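Local atomic coordinates of Cj0977 (Campylobacter jejuni, PDB entry 3BNV), a protein that is of unknown biochemical function but serves as a sigma28-regulated, nonflagellar virulence protein built on the hot-dog fold. Residues A[23-28]-A[37-42]; A[43-48]-A[112-117]; A[56-59]-A[64-67]; A[68-73]-A[94-99]; A[77-82]-A[87-92]. All blocks are in the same frame, centred on the assembly; numbering follows the deposited sequence.

In the fold
All five contacts belong to one hot-dog fold, in which an antiparallel sheet wraps helix 67-82. Contacts 4 and 5 join that helix to strand 87-96 at its two ends: the first is buried and made of hydrocarbon, ring and sulfur, while the second, partly buried, adds a glutamine-serine hydrogen bond. Contact 3, also buried, is a backbone bridge in the loop before the helix; like contacts 4 and 5 it touches the second subunit. Contact 1 is partly buried and mostly apolar, laying a loop on edge strand 38-43. Contact 2, at the surface, joins the turn before strand 46-52 to the loop after strand 105-112 through a salt bridge, one amide and a water.

Contact 1: residues A[23-28]-A[37-42]; sequences AELLTC and GTIIEI
Leu25 and Glu24 lay the loop after helix 15-22 against Ile42 and Ile39 on the edge strand of the hot-dog sheet. No hydrogen bond crosses between the two segments, so side-chain shape does the joining. Ile42 is the hub. Its chi1 of 81° tucks CG1 between the backbone N and the carbonyl carbon, which sends the CG1-CD1 arm toward Glu24 and leaves CG2 for Leu25. Leu25 meets both branches with one methyl: CD2 is 3.9 Å from Ile42 CG2 and 4.0 Å from Ile42 CD1. The same methyl reaches back along the strand to Ile39 CG2, at 4.2 Å, and so bridges two residues of the strand face. Between them, Ile40 and Glu41 both face Lys48 in a classic beta bulge. The loop's backbone is gripped separately, by the Asn83 side chain, which accepts from Leu26 N and donates to Glu24 O. Beyond CG the Glu24 chain runs extended, sliding past Ile42 in the opposite direction. Its CB touches Ile42 CD1 at 3.9 Å, and its carboxylate OE1 comes to 3.8 Å from Ile42 CG1.

Contact 2: residues A[43-48]-A[112-117]; sequences DKNYAK and ALFDET
The Asn45 amide and the Phe114 ring meet obliquely, with Asn45 ND2 4.2 Å from Phe114 CD2. Over one face of the amide sits the carbonyl oxygen of Ala112, with Ala112 O 3.8 Å from Asn45 CG. The Ala112 methyl lies on the same side but displaced toward the amide oxygen, its CB 3.5 Å from Asn45 OD1. Both polar ends of the amide are engaged: OD1 accepts from Arg121 NH2, and ND2 donates to a water that also receives Asp115 N. That water ties the side chain of one turn to the backbone of the other. A chi1 of -81° sets CG of Asn45 anti to the carbonyl carbon and lays the amide against Ala112. Separately, Asn45 O accepts from Ala112 N at 2.9 Å. Farther out on the surface Lys44 bends at three torsions to bring NZ to Glu116 OE2, a salt bridge of 3.3 Å whose hydrogen bond is weak. Each segment is also braced from within, by the type II turn from Asp43 to Tyr46 and by an Asx turn in which Asp115 OD1 receives Thr117 N. In the fold, this surface contact brings the turn between strands 38-43 and 46-52 against the loop leaving strand 105-112. Ala112 rests on Ile82 of helix 67-82, while Arg121 comes from strand 120-129.

Contact 3: residues A[56-59]-A[64-67]; sequences EMVA and LIFD
Met57, modelled as selenomethionine, reaches from one arm of a tight loop toward Ile65 on the other. Its CB lies 4.2 Å from Ile65 CG2 and also touches the ring of Phe69. From CG the chain runs straight on to SE, chi2 being 178°, and then turns at chi3, directing the CE methyl toward Ile65. In the model CE comes too close to Ile65 CG2, so the exact place of this methyl is doubtful and carries no weight. The backbones do the holding. Met57 O accepts from Phe66 N at 2.9 Å, and Ala59 N donates to Leu64 O at 2.7 Å. The two bonds flank Val58 and Ile65, which form a single antiparallel bridge as a non-hydrogen-bonded pair. Leu64 O also takes a CH contact from Val58 CA, 3.2 Å away. On the side of Ala59, the methyl CB lies obliquely near the Phe66 ring, 4.5 Å from its CD2. The loop so closed joins strand 46-52 to helix 67-82. Ile65 bonds by its backbone to Leu100 and Leu64 packs on Pro99, both just beyond strand 87-96, while Asp67 OD1, where the chain turns into helix 67-82, accepts from Ile89 N of the second subunit.

Contact 4: residues A[68-73]-A[94-99]; sequences AFIFAA and CFFYAP
Cys94 sends its sulfur to the rim of the Phe71 ring, SG lying 3.6 Å from CD2 and 3.8 Å from CE2 of that ring. Measured to the ring centroid the distance is 4.8 Å, and the sulfur sits 89° off the ring normal, so this is an edge-on sulfur-aromatic contact in the plane of the ring. A second pair lies beside it: the CD1 methyl of Ile70 reaches the edge of the Phe96 ring, 4.1 Å from CD2. The two side chains run past each other in opposite directions, the isoleucine from the helix and the phenylalanine from the strand. Torsions explain the reach. Phe71 has CG trans to its backbone N (chi1 179°), which carries the ring out from the helix. Phe96 instead has CG anti to its carbonyl carbon (chi1 -59°), which brings its ring toward Ile70.

Behind these pairs a next layer fixes the groups. Phe96 meets the ring of Phe135 on strand 132-143, which also touches Ile70 and Cys94, and Leu106 closes on Ile70 from strand 105-112. Phe71 stacks on Phe71 of the second subunit, and Cys94 and Phe95 pair with a strand of that chain in an antiparallel ladder. A buried central helix seated on a sheet that continues across the subunit interface is the hallmark of a hot-dog dimer.

Contact 5: residues A[77-82]-A[87-92]; sequences VAQASI and SVIIGS
The C-terminal half of the central hot-dog helix meets the start of strand 87-96 through Gln79, which reaches both Ser87 and Ile89. The polar end makes the directional link: Ser87 OG donates to Gln79 OE1 at 2.7 Å, approaching in the plane of the amide carbonyl with a C=O...O angle of 152°. Ser87 contributes to this through a chi1 of 71°, which holds OG between its backbone N and carbonyl carbon and points it at the helix. The aliphatic part of the glutamine is used as well. Extended beyond CG, the chain passes at about a right angle to Ile89, and its CG lies 3.9 Å from Ile89 CG2, with CD following at 4.1 Å from the same methyl. One side chain is thus pinned midway by packing and at its oxygen by a bond, while NE2 makes a weak hydrogen bond to Asn75 OD1, one turn earlier in the helix.

Helix segment and strand segment run at 126°, their axes 9.4 Å apart at closest. Elsewhere Val77, Ala80 and Ser81 pack on strand 46-52, and Ile82 on Ala112 of strand 105-112. The strand pairs with 132-143, and at Gly91 and Ser92 with a strand of the second subunit.

Contact 1: residues A[23-28]-A[37-42]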
# COMPACT_ATOMS: atom_id res chain seq x y z
N ALA A 23 4.13 -17.79 -15.76
CA ALA A 23 3.66 -19.18 -15.85
C ALA A 23 3.62 -19.90 -14.50
O ALA A 23 2.97 -20.92 -14.39
CB ALA A 23 4.50 -19.97 -16.84
N GLU A 24 4.30 -19.38 -13.49
CA GLU A 24 4.35 -20.02 -12.17
C GLU A 24 3.52 -19.30 -11.10
O GLU A 24 3.19 -19.90 -10.08
CB GLU A 24 5.79 -20.13 -11.65
CG GLU A 24 6.56 -21.35 -12.11
CD GLU A 24 8.07 -21.10 -12.15
OE1 GLU A 24 8.67 -20.93 -11.07
OE2 GLU A 24 8.65 -21.06 -13.26
N LEU A 25 3.23 -18.03 -11.30
CA LEU A 25 2.61 -17.23 -10.26
C LEU A 25 1.14 -17.60 -10.10
O LEU A 25 0.35 -17.49 -11.04
CB LEU A 25 2.75 -15.74 -10.59
CG LEU A 25 3.30 -14.81 -9.51
CD1 LEU A 25 2.41 -14.89 -8.32
CD2 LEU A 25 4.67 -15.27 -9.10
N LEU A 26 0.78 -18.06 -8.91
CA LEU A 26 -0.61 -18.42 -8.60
C LEU A 26 -1.31 -17.28 -7.86
O LEU A 26 -2.54 -17.21 -7.85
CB LEU A 26 -0.68 -19.71 -7.77
CG LEU A 26 -0.37 -21.06 -8.44
CD1 LEU A 26 -0.13 -22.18 -7.44
CD2 LEU A 26 -1.48 -21.45 -9.39
N THR A 27 -0.52 -16.40 -7.25
CA THR A 27 -1.06 -15.36 -6.38
C THR A 27 -1.40 -14.09 -7.14
O THR A 27 -0.71 -13.72 -8.07
CB THR A 27 -0.06 -15.00 -5.25
OG1 THR A 27 -0.68 -14.17 -4.27
CG2 THR A 27 1.12 -14.28 -5.81
N CYS A 28 -2.45 -13.40 -6.74
CA CYS A 28 -2.79 -12.10 -7.34
C CYS A 28 -2.77 -12.11 -8.87
O CYS A 28 -2.16 -11.24 -9.50
CB CYS A 28 -1.88 -11.01 -6.79
SG CYS A 28 -1.86 -10.94 -4.96
N GLY A 37 4.23 -3.35 -9.43
CA GLY A 37 5.49 -3.90 -9.87
C GLY A 37 5.33 -5.24 -10.57
O GLY A 37 4.21 -5.77 -10.70
N THR A 38 6.45 -5.78 -11.02
CA THR A 38 6.49 -7.06 -11.70
C THR A 38 7.41 -8.05 -10.98
O THR A 38 8.50 -7.70 -10.55
CB THR A 38 7.04 -6.88 -13.09
OG1 THR A 38 6.15 -6.03 -13.82
CG2 THR A 38 7.18 -8.19 -13.78
N ILE A 39 6.96 -9.29 -10.85
CA ILE A 39 7.76 -10.32 -10.23
C ILE A 39 8.76 -10.83 -11.26
O ILE A 39 8.40 -11.13 -12.39
CB ILE A 39 6.90 -11.48 -9.76
CG1 ILE A 39 5.70 -10.95 -8.99
CG2 ILE A 39 7.71 -12.43 -8.90
CD1 ILE A 39 6.06 -10.25 -7.69
N ILE A 40 10.01 -10.94 -10.84
CA ILE A 40 11.15 -11.01 -11.75
C ILE A 40 11.92 -12.31 -11.48
O ILE A 40 12.73 -12.76 -12.28
CB ILE A 40 12.01 -9.73 -11.44
CG1 ILE A 40 12.78 -9.22 -12.60
CG2 ILE A 40 13.07 -9.98 -10.40
CD1 ILE A 40 13.98 -8.45 -12.07
N GLU A 41 11.63 -12.91 -10.33
CA GLU A 41 12.21 -14.19 -9.95
C GLU A 41 11.45 -14.77 -8.76
O GLU A 41 11.00 -14.03 -7.87
CB GLU A 41 13.69 -14.03 -9.61
CG GLU A 41 14.27 -15.22 -8.92
CD GLU A 41 15.79 -15.18 -8.87
OE1 GLU A 41 16.37 -16.25 -8.54
OE2 GLU A 41 16.40 -14.11 -9.17
N ILE A 42 11.26 -16.08 -8.78
CA ILE A 42 10.64 -16.75 -7.64
C ILE A 42 11.24 -18.11 -7.42
O ILE A 42 11.86 -18.67 -8.30
CB ILE A 42 9.11 -16.89 -7.73
CG1 ILE A 42 8.72 -18.07 -8.59
CG2 ILE A 42 8.47 -15.64 -8.26
CD1 ILE A 42 7.23 -18.34 -8.49

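Contact 2: residues A[43-48]-A[112-117]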
# COMPACT_ATOMS: atom_id res chain seq x y z
N ASP A 43 11.07 -18.61 -6.22
CA ASP A 43 11.64 -19.88 -5.79
C ASP A 43 10.93 -20.20 -4.49
O ASP A 43 10.14 -19.39 -3.96
CB ASP A 43 13.14 -19.71 -5.54
CG ASP A 43 13.97 -20.99 -5.84
OD1 ASP A 43 15.21 -20.85 -5.93
OD2 ASP A 43 13.41 -22.11 -6.00
N LYS A 44 11.22 -21.37 -3.94
CA LYS A 44 10.70 -21.73 -2.63
C LYS A 44 11.01 -20.63 -1.61
O LYS A 44 12.19 -20.31 -1.37
CB LYS A 44 11.33 -23.04 -2.19
CG LYS A 44 10.86 -23.51 -0.84
CD LYS A 44 9.39 -23.80 -0.88
CE LYS A 44 9.03 -24.94 0.06
NZ LYS A 44 8.88 -24.46 1.46
N ASN A 45 9.98 -20.04 -1.00
CA ASN A 45 10.19 -19.08 0.09
C ASN A 45 10.89 -17.82 -0.34
O ASN A 45 11.48 -17.11 0.48
CB ASN A 45 10.99 -19.71 1.24
CG ASN A 45 10.12 -20.57 2.16
OD1 ASN A 45 8.91 -20.35 2.28
ND2 ASN A 45 10.74 -21.54 2.82
N TYR A 46 10.84 -17.52 -1.63
CA TYR A 46 11.66 -16.44 -2.16
C TYR A 46 11.02 -15.78 -3.38
O TYR A 46 10.43 -16.46 -4.23
CB TYR A 46 13.05 -16.96 -2.52
CG TYR A 46 13.87 -15.93 -3.25
CD1 TYR A 46 13.94 -15.91 -4.65
CD2 TYR A 46 14.55 -14.95 -2.55
CE1 TYR A 46 14.68 -14.96 -5.31
CE2 TYR A 46 15.28 -13.99 -3.20
CZ TYR A 46 15.35 -13.99 -4.57
OH TYR A 46 16.10 -13.01 -5.20
N ALA A 47 11.15 -14.46 -3.47
CA ALA A 47 10.72 -13.73 -4.67
C ALA A 47 11.46 -12.40 -4.83
O ALA A 47 11.86 -11.76 -3.86
CB ALA A 47 9.23 -13.51 -4.65
N LYS A 48 11.63 -11.99 -6.08
CA LYS A 48 12.30 -10.73 -6.40
C LYS A 48 11.41 -9.91 -7.32
O LYS A 48 10.83 -10.45 -8.26
CB LYS A 48 13.63 -11.01 -7.08
CG LYS A 48 14.70 -9.95 -6.86
CD LYS A 48 16.00 -10.27 -7.64
CE LYS A 48 17.17 -9.34 -7.24
NZ LYS A 48 18.56 -9.94 -7.45
N ALA A 112 10.71 -15.65 2.92
CA ALA A 112 9.72 -16.16 3.86
C ALA A 112 10.42 -16.98 4.91
O ALA A 112 11.24 -17.82 4.58
CB ALA A 112 8.72 -17.01 3.13
N LEU A 113 10.12 -16.76 6.18
CA LEU A 113 10.69 -17.55 7.25
C LEU A 113 10.17 -18.97 7.14
O LEU A 113 8.96 -19.18 6.99
CB LEU A 113 10.35 -16.97 8.62
CG LEU A 113 11.16 -15.72 8.95
CD1 LEU A 113 10.77 -15.12 10.33
CD2 LEU A 113 12.69 -16.02 8.84
N PHE A 114 11.09 -19.92 7.21
CA PHE A 114 10.84 -21.33 6.98
C PHE A 114 9.73 -21.85 7.87
O PHE A 114 9.71 -21.59 9.08
CB PHE A 114 12.14 -22.10 7.22
CG PHE A 114 12.05 -23.58 7.00
CD1 PHE A 114 11.75 -24.44 8.05
CD2 PHE A 114 12.31 -24.13 5.75
CE1 PHE A 114 11.71 -25.81 7.86
CE2 PHE A 114 12.26 -25.52 5.56
CZ PHE A 114 11.96 -26.35 6.62
N ASP A 115 8.79 -22.58 7.27
CA ASP A 115 7.62 -23.07 7.97
C ASP A 115 6.75 -23.92 7.06
O ASP A 115 5.81 -23.43 6.43
CB ASP A 115 6.80 -21.90 8.52
CG ASP A 115 5.76 -22.34 9.52
OD1 ASP A 115 5.60 -23.56 9.74
OD2 ASP A 115 5.08 -21.44 10.09
N GLU A 116 7.05 -25.21 6.98
CA GLU A 116 6.25 -26.09 6.15
C GLU A 116 5.01 -26.64 6.87
O GLU A 116 4.36 -27.54 6.37
CB GLU A 116 7.11 -27.21 5.52
CG GLU A 116 7.75 -26.79 4.18
CD GLU A 116 8.23 -27.96 3.30
OE1 GLU A 116 7.89 -29.14 3.60
OE2 GLU A 116 8.95 -27.69 2.30
N THR A 117 4.66 -26.08 8.02
CA THR A 117 3.45 -26.55 8.70
C THR A 117 2.32 -25.53 8.60
O THR A 117 1.29 -25.79 7.97
CB THR A 117 3.67 -26.92 10.21
OG1 THR A 117 3.66 -25.73 11.02
CG2 THR A 117 4.99 -27.71 10.41
O HOH W 1 9.50 -23.45 4.96

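Contact 3: residues A[56-59]-A[64-67]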
# COMPACT_ATOMS: atom_id res chain seq x y z
N GLU A 56 1.59 8.10 -12.25
CA GLU A 56 0.32 7.71 -11.61
C GLU A 56 0.42 7.52 -10.11
O GLU A 56 -0.60 7.41 -9.44
CB GLU A 56 -0.26 6.46 -12.28
CG GLU A 56 -0.84 6.78 -13.68
CD GLU A 56 -1.57 5.60 -14.32
OE1 GLU A 56 -1.26 4.45 -13.93
OE2 GLU A 56 -2.43 5.84 -15.20
N MSE A 57 1.64 7.49 -9.59
CA MSE A 57 1.84 7.28 -8.16
C MSE A 57 2.36 8.51 -7.40
O MSE A 57 2.68 8.42 -6.22
CB MSE A 57 2.70 6.04 -7.90
CG MSE A 57 3.22 5.37 -9.16
SE MSE A 57 4.37 3.82 -8.85
CE MSE A 57 5.35 4.51 -7.34
N VAL A 58 2.43 9.66 -8.06
CA VAL A 58 2.94 10.85 -7.39
C VAL A 58 1.99 11.36 -6.33
O VAL A 58 0.79 11.22 -6.46
CB VAL A 58 3.23 12.01 -8.38
CG1 VAL A 58 4.31 11.62 -9.38
CG2 VAL A 58 1.92 12.46 -9.07
N ALA A 59 2.55 11.98 -5.30
CA ALA A 59 1.78 12.65 -4.27
C ALA A 59 1.66 14.12 -4.59
O ALA A 59 0.71 14.77 -4.19
CB ALA A 59 2.46 12.49 -2.94
N LEU A 64 7.37 13.39 -5.93
CA LEU A 64 7.41 12.58 -4.74
C LEU A 64 6.38 11.46 -4.90
O LEU A 64 5.24 11.70 -5.29
CB LEU A 64 7.13 13.43 -3.51
CG LEU A 64 6.97 12.72 -2.16
CD1 LEU A 64 8.31 12.32 -1.68
CD2 LEU A 64 6.28 13.67 -1.17
N ILE A 65 6.80 10.23 -4.63
CA ILE A 65 5.99 9.06 -4.84
C ILE A 65 5.29 8.68 -3.54
O ILE A 65 5.95 8.47 -2.52
CB ILE A 65 6.89 7.91 -5.30
CG1 ILE A 65 7.61 8.30 -6.59
CG2 ILE A 65 6.11 6.66 -5.55
CD1 ILE A 65 6.75 8.22 -7.88
N PHE A 66 3.97 8.56 -3.59
CA PHE A 66 3.18 8.20 -2.43
C PHE A 66 3.72 6.91 -1.86
O PHE A 66 3.88 5.94 -2.59
CB PHE A 66 1.75 7.99 -2.84
CG PHE A 66 0.78 7.95 -1.70
CD1 PHE A 66 -0.16 6.93 -1.62
CD2 PHE A 66 0.78 8.95 -0.74
CE1 PHE A 66 -1.10 6.91 -0.60
CE2 PHE A 66 -0.15 8.94 0.28
CZ PHE A 66 -1.08 7.91 0.36
N ASP A 67 3.98 6.89 -0.56
CA ASP A 67 4.63 5.75 0.07
C ASP A 67 3.86 4.43 -0.09
O ASP A 67 4.47 3.36 -0.19
CB ASP A 67 4.89 6.05 1.54
CG ASP A 67 5.92 7.18 1.74
OD1 ASP A 67 5.58 8.25 2.32
OD2 ASP A 67 7.09 6.99 1.35

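Contact 4: residues A[68-73]-A[94-99]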
# COMPACT_ATOMS: atom_id res chain seq x y z
N ALA A 68 2.54 4.49 -0.16
CA ALA A 68 1.74 3.28 -0.27
C ALA A 68 2.09 2.43 -1.48
O ALA A 68 1.90 1.21 -1.46
CB ALA A 68 0.28 3.63 -0.29
N PHE A 69 2.61 3.04 -2.53
CA PHE A 69 2.99 2.24 -3.70
C PHE A 69 4.18 1.38 -3.39
O PHE A 69 4.32 0.28 -3.92
CB PHE A 69 3.20 3.10 -4.93
CG PHE A 69 1.94 3.75 -5.37
CD1 PHE A 69 0.98 3.01 -6.01
CD2 PHE A 69 1.67 5.06 -5.03
CE1 PHE A 69 -0.21 3.57 -6.39
CE2 PHE A 69 0.50 5.63 -5.40
CZ PHE A 69 -0.46 4.89 -6.08
N ILE A 70 5.05 1.86 -2.51
CA ILE A 70 6.17 1.04 -2.12
C ILE A 70 5.58 -0.12 -1.36
O ILE A 70 5.99 -1.27 -1.57
CB ILE A 70 7.10 1.79 -1.22
CG1 ILE A 70 7.58 3.06 -1.88
CG2 ILE A 70 8.28 0.95 -0.86
CD1 ILE A 70 8.23 4.01 -0.81
N PHE A 71 4.61 0.16 -0.48
CA PHE A 71 3.98 -0.90 0.28
C PHE A 71 3.31 -1.87 -0.68
O PHE A 71 3.48 -3.07 -0.58
CB PHE A 71 2.98 -0.38 1.29
CG PHE A 71 2.28 -1.47 2.10
CD1 PHE A 71 1.08 -2.01 1.69
CD2 PHE A 71 2.84 -1.97 3.28
CE1 PHE A 71 0.45 -3.01 2.45
CE2 PHE A 71 2.22 -2.97 4.00
CZ PHE A 71 1.02 -3.48 3.59
N ALA A 72 2.56 -1.35 -1.64
CA ALA A 72 1.93 -2.23 -2.59
C ALA A 72 2.94 -3.19 -3.19
O ALA A 72 2.69 -4.38 -3.26
CB ALA A 72 1.24 -1.45 -3.67
N ALA A 73 4.09 -2.68 -3.63
CA ALA A 73 5.07 -3.55 -4.24
C ALA A 73 5.52 -4.61 -3.22
O ALA A 73 5.60 -5.80 -3.53
CB ALA A 73 6.22 -2.73 -4.76
N CYS A 94 6.33 -2.01 8.74
CA CYS A 94 7.28 -1.46 7.74
C CYS A 94 8.05 -0.25 8.22
O CYS A 94 7.56 0.54 9.03
CB CYS A 94 6.57 -1.03 6.46
SG CYS A 94 5.44 -2.22 5.80
N PHE A 95 9.26 -0.12 7.67
CA PHE A 95 10.07 1.11 7.77
C PHE A 95 10.28 1.67 6.36
O PHE A 95 10.67 0.95 5.44
CB PHE A 95 11.44 0.83 8.40
CG PHE A 95 11.35 0.28 9.79
CD1 PHE A 95 11.27 1.13 10.88
CD2 PHE A 95 11.32 -1.11 10.02
CE1 PHE A 95 11.16 0.62 12.16
CE2 PHE A 95 11.20 -1.62 11.30
CZ PHE A 95 11.13 -0.76 12.36
N PHE A 96 10.02 2.95 6.21
CA PHE A 96 10.29 3.68 4.98
C PHE A 96 11.42 4.64 5.23
O PHE A 96 11.20 5.73 5.72
CB PHE A 96 9.07 4.52 4.63
CG PHE A 96 7.82 3.73 4.43
CD1 PHE A 96 6.97 3.47 5.49
CD2 PHE A 96 7.49 3.26 3.19
CE1 PHE A 96 5.82 2.75 5.29
CE2 PHE A 96 6.35 2.55 3.00
CZ PHE A 96 5.51 2.30 4.04
N TYR A 97 12.64 4.26 4.88
CA TYR A 97 13.82 5.07 5.24
C TYR A 97 13.94 6.35 4.44
O TYR A 97 14.49 7.33 4.90
CB TYR A 97 15.10 4.25 5.07
CG TYR A 97 15.12 2.97 5.87
CD1 TYR A 97 15.03 3.00 7.25
CD2 TYR A 97 15.24 1.74 5.25
CE1 TYR A 97 15.06 1.83 8.01
CE2 TYR A 97 15.26 0.56 5.99
CZ TYR A 97 15.17 0.61 7.37
OH TYR A 97 15.20 -0.54 8.12
N ALA A 98 13.42 6.35 3.22
CA ALA A 98 13.49 7.51 2.36
C ALA A 98 12.43 7.36 1.30
O ALA A 98 12.15 6.25 0.85
CB ALA A 98 14.84 7.60 1.74
N PRO A 99 11.82 8.48 0.88
CA PRO A 99 10.77 8.34 -0.13
C PRO A 99 11.37 8.20 -1.50
O PRO A 99 12.47 8.66 -1.75
CB PRO A 99 10.06 9.68 -0.04
CG PRO A 99 11.15 10.63 0.34
CD PRO A 99 12.05 9.88 1.27

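Contact 5: residues A[77-82]-A[87-92]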
# COMPACT_ATOMS: atom_id res chain seq x y z
N VAL A 77 5.32 -8.73 -3.75
CA VAL A 77 6.44 -9.66 -3.70
C VAL A 77 6.42 -10.57 -2.43
O VAL A 77 6.85 -11.72 -2.48
CB VAL A 77 7.81 -8.96 -3.89
CG1 VAL A 77 8.27 -8.30 -2.63
CG2 VAL A 77 8.82 -9.94 -4.30
N ALA A 78 5.91 -10.09 -1.31
CA ALA A 78 5.71 -10.98 -0.16
C ALA A 78 4.80 -12.15 -0.53
O ALA A 78 5.11 -13.31 -0.24
CB ALA A 78 5.09 -10.25 1.02
N GLN A 79 3.66 -11.85 -1.13
CA GLN A 79 2.78 -12.93 -1.52
C GLN A 79 3.42 -13.82 -2.57
O GLN A 79 3.23 -15.01 -2.54
CB GLN A 79 1.44 -12.42 -2.00
CG GLN A 79 0.63 -11.70 -0.94
CD GLN A 79 -0.82 -11.65 -1.29
OE1 GLN A 79 -1.49 -12.67 -1.28
NE2 GLN A 79 -1.33 -10.48 -1.63
N ALA A 80 4.21 -13.25 -3.47
CA ALA A 80 4.84 -14.09 -4.48
C ALA A 80 5.85 -15.07 -3.86
O ALA A 80 6.08 -16.14 -4.42
CB ALA A 80 5.49 -13.27 -5.51
N SER A 81 6.42 -14.71 -2.72
CA SER A 81 7.40 -15.56 -2.06
C SER A 81 6.77 -16.83 -1.49
O SER A 81 7.46 -17.79 -1.25
CB SER A 81 8.08 -14.81 -0.92
OG SER A 81 7.19 -14.63 0.16
N ILE A 82 5.47 -16.80 -1.25
CA ILE A 82 4.73 -17.96 -0.77
C ILE A 82 4.04 -18.65 -1.94
O ILE A 82 3.95 -19.86 -1.99
CB ILE A 82 3.63 -17.51 0.20
CG1 ILE A 82 4.28 -16.81 1.38
CG2 ILE A 82 2.77 -18.73 0.64
CD1 ILE A 82 5.54 -17.51 1.84
N SER A 87 -4.46 -16.58 -0.91
CA SER A 87 -3.78 -16.00 0.24
C SER A 87 -4.14 -14.54 0.38
O SER A 87 -4.61 -13.90 -0.56
CB SER A 87 -2.27 -16.16 0.12
OG SER A 87 -1.79 -15.30 -0.88
N VAL A 88 -3.93 -14.02 1.58
CA VAL A 88 -4.10 -12.61 1.83
C VAL A 88 -3.04 -12.21 2.82
O VAL A 88 -2.35 -13.09 3.39
CB VAL A 88 -5.50 -12.29 2.39
CG1 VAL A 88 -6.58 -12.83 1.49
CG2 VAL A 88 -5.66 -12.81 3.81
N ILE A 89 -2.87 -10.91 3.02
CA ILE A 89 -2.00 -10.47 4.12
C ILE A 89 -2.81 -9.97 5.29
O ILE A 89 -3.88 -9.40 5.08
CB ILE A 89 -0.93 -9.48 3.68
CG1 ILE A 89 -1.50 -8.08 3.48
CG2 ILE A 89 -0.24 -10.00 2.43
CD1 ILE A 89 -0.44 -7.05 3.08
N ILE A 90 -2.35 -10.24 6.51
CA ILE A 90 -3.17 -9.95 7.68
C ILE A 90 -2.54 -8.98 8.61
O ILE A 90 -3.18 -8.52 9.56
CB ILE A 90 -3.45 -11.19 8.47
CG1 ILE A 90 -2.15 -11.89 8.83
CG2 ILE A 90 -4.40 -12.07 7.72
CD1 ILE A 90 -2.28 -12.82 9.96
N GLY A 91 -1.28 -8.67 8.36
CA GLY A 91 -0.55 -7.74 9.22
C GLY A 91 0.75 -7.31 8.58
O GLY A 91 1.32 -8.06 7.78
N SER A 92 1.24 -6.12 8.94
CA SER A 92 2.57 -5.69 8.49
C SER A 92 3.25 -4.71 9.43
O SER A 92 2.59 -4.00 10.21
CB SER A 92 2.52 -5.10 7.07
OG SER A 92 1.46 -4.18 6.96